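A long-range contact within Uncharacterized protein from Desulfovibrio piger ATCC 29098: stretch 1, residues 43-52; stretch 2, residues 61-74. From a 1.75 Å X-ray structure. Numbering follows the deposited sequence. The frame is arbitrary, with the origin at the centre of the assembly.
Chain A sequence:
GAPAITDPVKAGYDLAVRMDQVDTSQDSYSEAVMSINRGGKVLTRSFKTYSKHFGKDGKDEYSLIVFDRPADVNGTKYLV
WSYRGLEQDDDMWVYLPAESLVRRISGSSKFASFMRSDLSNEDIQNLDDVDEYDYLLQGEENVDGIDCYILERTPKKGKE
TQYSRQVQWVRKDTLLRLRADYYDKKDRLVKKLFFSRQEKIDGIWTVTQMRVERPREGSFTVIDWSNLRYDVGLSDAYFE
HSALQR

Stretch 1 (43-52) LTRSFKTYSK
Stretch 2, residues 61-74: EYSLIVFDRPADVN

Two neighbouring antiparallel strands, residues 43-52 and 61-69, make this contact; their N-to-C directions lie at 147°, their axes approach to 4.6 Å, and 830 Å², both sides summed, is buried between them. Both backbones are extended, but D68 turns to -121°/-27°, and a cis peptide precedes P70.

T44 O meets P70 CD at 3.1 Å. R45 (chi1 m, chi2 p) is long enough to fold back so that NH1 donates to T44 O at 2.9 Å, leaving one guanidinium face for V73 CG1, 4.0 Å from R45 NH1. S46 N donates to R69 O (2.9 Å), while S46 O accepts from D68 N (3.0 Å). The register then shifts by one, a beta bulge that pairs S46 with R69 but F47 with F67. Serine's small side chain (m) fits here, its CB 3.1 Å from D68 OD1.

F47 (chi1 57°, p) sets its CB over the face of the buried F67 ring (m), 3.9 Å from the centroid; the ring planes lie at 46°, and F47 CD2 reaches I65 CG2 (m, t) at 3.7 Å. K48 pairs with V66 (t) through two 2.9 Å bonds, K48 N to V66 O and V66 N to K48 O. Its long chain (m, t, t, p) carries NZ to D68 OD2 (chi1 p) at 3.4 Å, a salt bridge with a weak hydrogen bond.

T49 (m), paired with I65, shares F47's face; its beta-branched chain favours extended backbone. On the other face Y50 (m, chi2 86°) offers apolar ring carbons, CE1 4.1 Å from V66 CG2 and CD1 4.2 Å from L64 CD2 (t, p); Y50 N donates to L64 O and Y50 O accepts from L64 N, both 2.8 Å. S51 (m) pairs with S63 (m), and their short side chains, on one face, share a weak S51 OG-S63 OG hydrogen bond of 3.4 Å. K52 N to Y62 O (2.9 Å) and Y62 N to K52 O (2.8 Å) carry the ladder to the end of stretch 1, while lysine's all-t aliphatic chain leads its charged end away.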

# COMPACT_ATOMS: atom_id res chain seq x y z
N LEU A 43 14.63 -14.08 -0.92
CA LEU A 43 14.87 -13.21 0.22
C LEU A 43 13.61 -13.23 1.04
O LEU A 43 12.51 -13.23 0.47
CB LEU A 43 15.17 -11.74 -0.18
CG LEU A 43 16.50 -11.37 -0.77
CD1 LEU A 43 16.45 -9.88 -1.18
CD2 LEU A 43 17.63 -11.59 0.26
N THR A 44 13.74 -13.16 2.33
CA THR A 44 12.55 -13.18 3.19
C THR A 44 12.66 -12.08 4.21
O THR A 44 13.76 -11.64 4.53
CB THR A 44 12.31 -14.60 3.84
OG1 THR A 44 13.10 -14.80 5.01
CG2 THR A 44 12.53 -15.74 2.88
N ARG A 45 11.53 -11.58 4.64
CA ARG A 45 11.41 -10.55 5.67
C ARG A 45 10.21 -10.84 6.52
O ARG A 45 9.19 -11.28 5.99
CB ARG A 45 11.27 -9.15 5.06
CG ARG A 45 12.55 -8.53 4.54
CD ARG A 45 12.80 -8.85 3.08
NE ARG A 45 13.95 -8.11 2.57
CZ ARG A 45 15.20 -8.52 2.67
NH1 ARG A 45 15.49 -9.68 3.24
NH2 ARG A 45 16.19 -7.77 2.19
N SER A 46 10.32 -10.60 7.83
CA SER A 46 9.21 -10.69 8.79
C SER A 46 9.07 -9.32 9.37
O SER A 46 10.09 -8.73 9.74
CB SER A 46 9.50 -11.71 9.90
OG SER A 46 9.34 -13.05 9.46
N PHE A 47 7.85 -8.80 9.49
CA PHE A 47 7.66 -7.47 10.07
C PHE A 47 6.31 -7.31 10.78
O PHE A 47 5.40 -8.09 10.59
CB PHE A 47 7.83 -6.36 9.02
CG PHE A 47 6.95 -6.42 7.79
CD1 PHE A 47 7.33 -7.17 6.68
CD2 PHE A 47 5.77 -5.69 7.73
CE1 PHE A 47 6.52 -7.22 5.54
CE2 PHE A 47 4.99 -5.69 6.57
CZ PHE A 47 5.38 -6.43 5.47
N LYS A 48 6.23 -6.31 11.66
CA LYS A 48 4.99 -5.90 12.32
C LYS A 48 4.67 -4.49 11.83
O LYS A 48 5.59 -3.69 11.62
CB LYS A 48 5.10 -5.95 13.85
CG LYS A 48 5.19 -7.35 14.45
CD LYS A 48 5.60 -7.30 15.91
CE LYS A 48 5.55 -8.68 16.53
NZ LYS A 48 6.70 -9.53 16.12
N THR A 49 3.38 -4.21 11.59
CA THR A 49 2.93 -2.90 11.16
C THR A 49 1.99 -2.32 12.20
O THR A 49 1.01 -2.95 12.56
CB THR A 49 2.27 -2.94 9.73
OG1 THR A 49 3.19 -3.49 8.78
CG2 THR A 49 1.86 -1.54 9.24
N TYR A 50 2.24 -1.08 12.61
CA TYR A 50 1.36 -0.32 13.53
C TYR A 50 0.79 0.86 12.74
O TYR A 50 1.55 1.50 12.02
CB TYR A 50 2.16 0.18 14.75
CG TYR A 50 2.87 -0.90 15.52
CD1 TYR A 50 4.14 -1.34 15.14
CD2 TYR A 50 2.28 -1.49 16.64
CE1 TYR A 50 4.79 -2.36 15.83
CE2 TYR A 50 2.95 -2.46 17.38
CZ TYR A 50 4.21 -2.90 16.97
OH TYR A 50 4.86 -3.88 17.68
N SER A 51 -0.53 1.13 12.82
CA SER A 51 -1.09 2.27 12.09
C SER A 51 -2.10 2.96 12.94
O SER A 51 -2.73 2.31 13.77
CB SER A 51 -1.73 1.85 10.77
OG SER A 51 -0.95 0.89 10.08
N LYS A 52 -2.25 4.28 12.78
CA LYS A 52 -3.21 5.06 13.53
C LYS A 52 -3.57 6.31 12.75
O LYS A 52 -2.70 6.93 12.14
CB LYS A 52 -2.66 5.40 14.93
CG LYS A 52 -3.68 6.04 15.86
CD LYS A 52 -3.07 6.37 17.21
CE LYS A 52 -4.09 7.04 18.08
NZ LYS A 52 -3.58 7.23 19.46
N GLU A 61 -3.01 9.27 7.96
CA GLU A 61 -2.68 7.93 8.46
C GLU A 61 -1.20 7.83 8.79
O GLU A 61 -0.36 8.09 7.90
CB GLU A 61 -3.06 6.84 7.42
CG GLU A 61 -4.54 6.84 7.02
CD GLU A 61 -5.00 5.84 5.97
OE1 GLU A 61 -4.26 4.87 5.67
OE2 GLU A 61 -6.13 6.02 5.45
N TYR A 62 -0.85 7.50 10.06
CA TYR A 62 0.57 7.31 10.42
C TYR A 62 0.81 5.82 10.55
O TYR A 62 -0.03 5.11 11.10
CB TYR A 62 1.01 8.07 11.69
CG TYR A 62 1.07 9.58 11.58
CD1 TYR A 62 0.58 10.24 10.44
CD2 TYR A 62 1.54 10.37 12.63
CE1 TYR A 62 0.58 11.63 10.35
CE2 TYR A 62 1.53 11.76 12.55
CZ TYR A 62 1.05 12.39 11.41
OH TYR A 62 1.07 13.76 11.29
N SER A 63 1.98 5.36 10.05
CA SER A 63 2.36 3.95 10.11
C SER A 63 3.80 3.77 10.61
O SER A 63 4.65 4.60 10.31
CB SER A 63 2.24 3.29 8.74
OG SER A 63 0.90 3.12 8.32
N LEU A 64 4.04 2.69 11.37
CA LEU A 64 5.36 2.25 11.82
C LEU A 64 5.52 0.79 11.41
O LEU A 64 4.72 -0.06 11.83
CB LEU A 64 5.61 2.46 13.35
CG LEU A 64 7.01 2.09 13.87
CD1 LEU A 64 8.05 3.19 13.53
CD2 LEU A 64 6.98 1.80 15.38
N ILE A 65 6.55 0.51 10.59
CA ILE A 65 6.86 -0.85 10.13
C ILE A 65 8.15 -1.27 10.81
O ILE A 65 9.16 -0.59 10.64
CB ILE A 65 6.93 -0.96 8.58
CG1 ILE A 65 5.59 -0.51 7.94
CG2 ILE A 65 7.31 -2.40 8.16
CD1 ILE A 65 5.69 -0.29 6.49
N VAL A 66 8.11 -2.35 11.61
CA VAL A 66 9.27 -2.83 12.36
C VAL A 66 9.65 -4.24 11.88
O VAL A 66 8.86 -5.17 12.06
CB VAL A 66 9.04 -2.83 13.89
CG1 VAL A 66 10.33 -3.21 14.63
CG2 VAL A 66 8.53 -1.48 14.39
N PHE A 67 10.85 -4.39 11.28
CA PHE A 67 11.36 -5.70 10.83
C PHE A 67 12.02 -6.44 11.98
O PHE A 67 12.82 -5.87 12.75
CB PHE A 67 12.38 -5.52 9.66
CG PHE A 67 11.67 -5.11 8.40
CD1 PHE A 67 11.38 -3.77 8.15
CD2 PHE A 67 11.21 -6.07 7.50
CE1 PHE A 67 10.63 -3.40 7.03
CE2 PHE A 67 10.51 -5.68 6.35
CZ PHE A 67 10.20 -4.35 6.14
N ASP A 68 11.79 -7.74 12.06
CA ASP A 68 12.43 -8.47 13.15
C ASP A 68 13.34 -9.59 12.65
O ASP A 68 14.21 -10.00 13.39
CB ASP A 68 11.36 -9.04 14.10
CG ASP A 68 10.23 -9.76 13.38
OD1 ASP A 68 10.52 -10.67 12.60
OD2 ASP A 68 9.05 -9.44 13.64
N ARG A 69 13.07 -10.14 11.44
CA ARG A 69 13.82 -11.27 10.88
C ARG A 69 13.96 -11.13 9.36
O ARG A 69 13.08 -10.53 8.73
CB ARG A 69 13.13 -12.63 11.21
CG ARG A 69 12.94 -12.98 12.70
CD ARG A 69 14.19 -13.48 13.40
NE ARG A 69 14.60 -14.78 12.86
CZ ARG A 69 15.85 -15.21 12.82
NH1 ARG A 69 16.84 -14.47 13.31
NH2 ARG A 69 16.13 -16.40 12.29
N PRO A 70 15.01 -11.72 8.74
CA PRO A 70 16.17 -12.39 9.37
C PRO A 70 17.06 -11.38 10.09
O PRO A 70 16.79 -10.16 10.08
CB PRO A 70 16.89 -13.08 8.20
CG PRO A 70 16.56 -12.22 7.00
CD PRO A 70 15.18 -11.62 7.27
N ALA A 71 18.10 -11.90 10.75
CA ALA A 71 19.08 -11.15 11.54
C ALA A 71 19.59 -9.89 10.82
O ALA A 71 19.70 -8.87 11.47
CB ALA A 71 20.25 -12.04 11.90
N ASP A 72 19.90 -9.97 9.51
CA ASP A 72 20.49 -8.83 8.78
C ASP A 72 19.55 -7.62 8.66
O ASP A 72 20.06 -6.52 8.52
CB ASP A 72 20.99 -9.22 7.39
CG ASP A 72 22.45 -9.72 7.41
OD1 ASP A 72 23.37 -8.86 7.44
OD2 ASP A 72 22.65 -10.95 7.39
N VAL A 73 18.22 -7.82 8.75
CA VAL A 73 17.26 -6.71 8.64
C VAL A 73 16.63 -6.39 10.02
O VAL A 73 15.95 -5.37 10.17
CB VAL A 73 16.17 -6.95 7.56
CG1 VAL A 73 16.79 -7.31 6.21
CG2 VAL A 73 15.13 -7.98 8.00
N ASN A 74 16.83 -7.26 11.01
CA ASN A 74 16.29 -7.03 12.36
C ASN A 74 16.59 -5.62 12.84
O ASN A 74 17.75 -5.19 12.81
CB ASN A 74 16.88 -8.04 13.37
CG ASN A 74 16.47 -7.74 14.79
OD1 ASN A 74 17.20 -7.14 15.58
ND2 ASN A 74 15.28 -8.15 15.15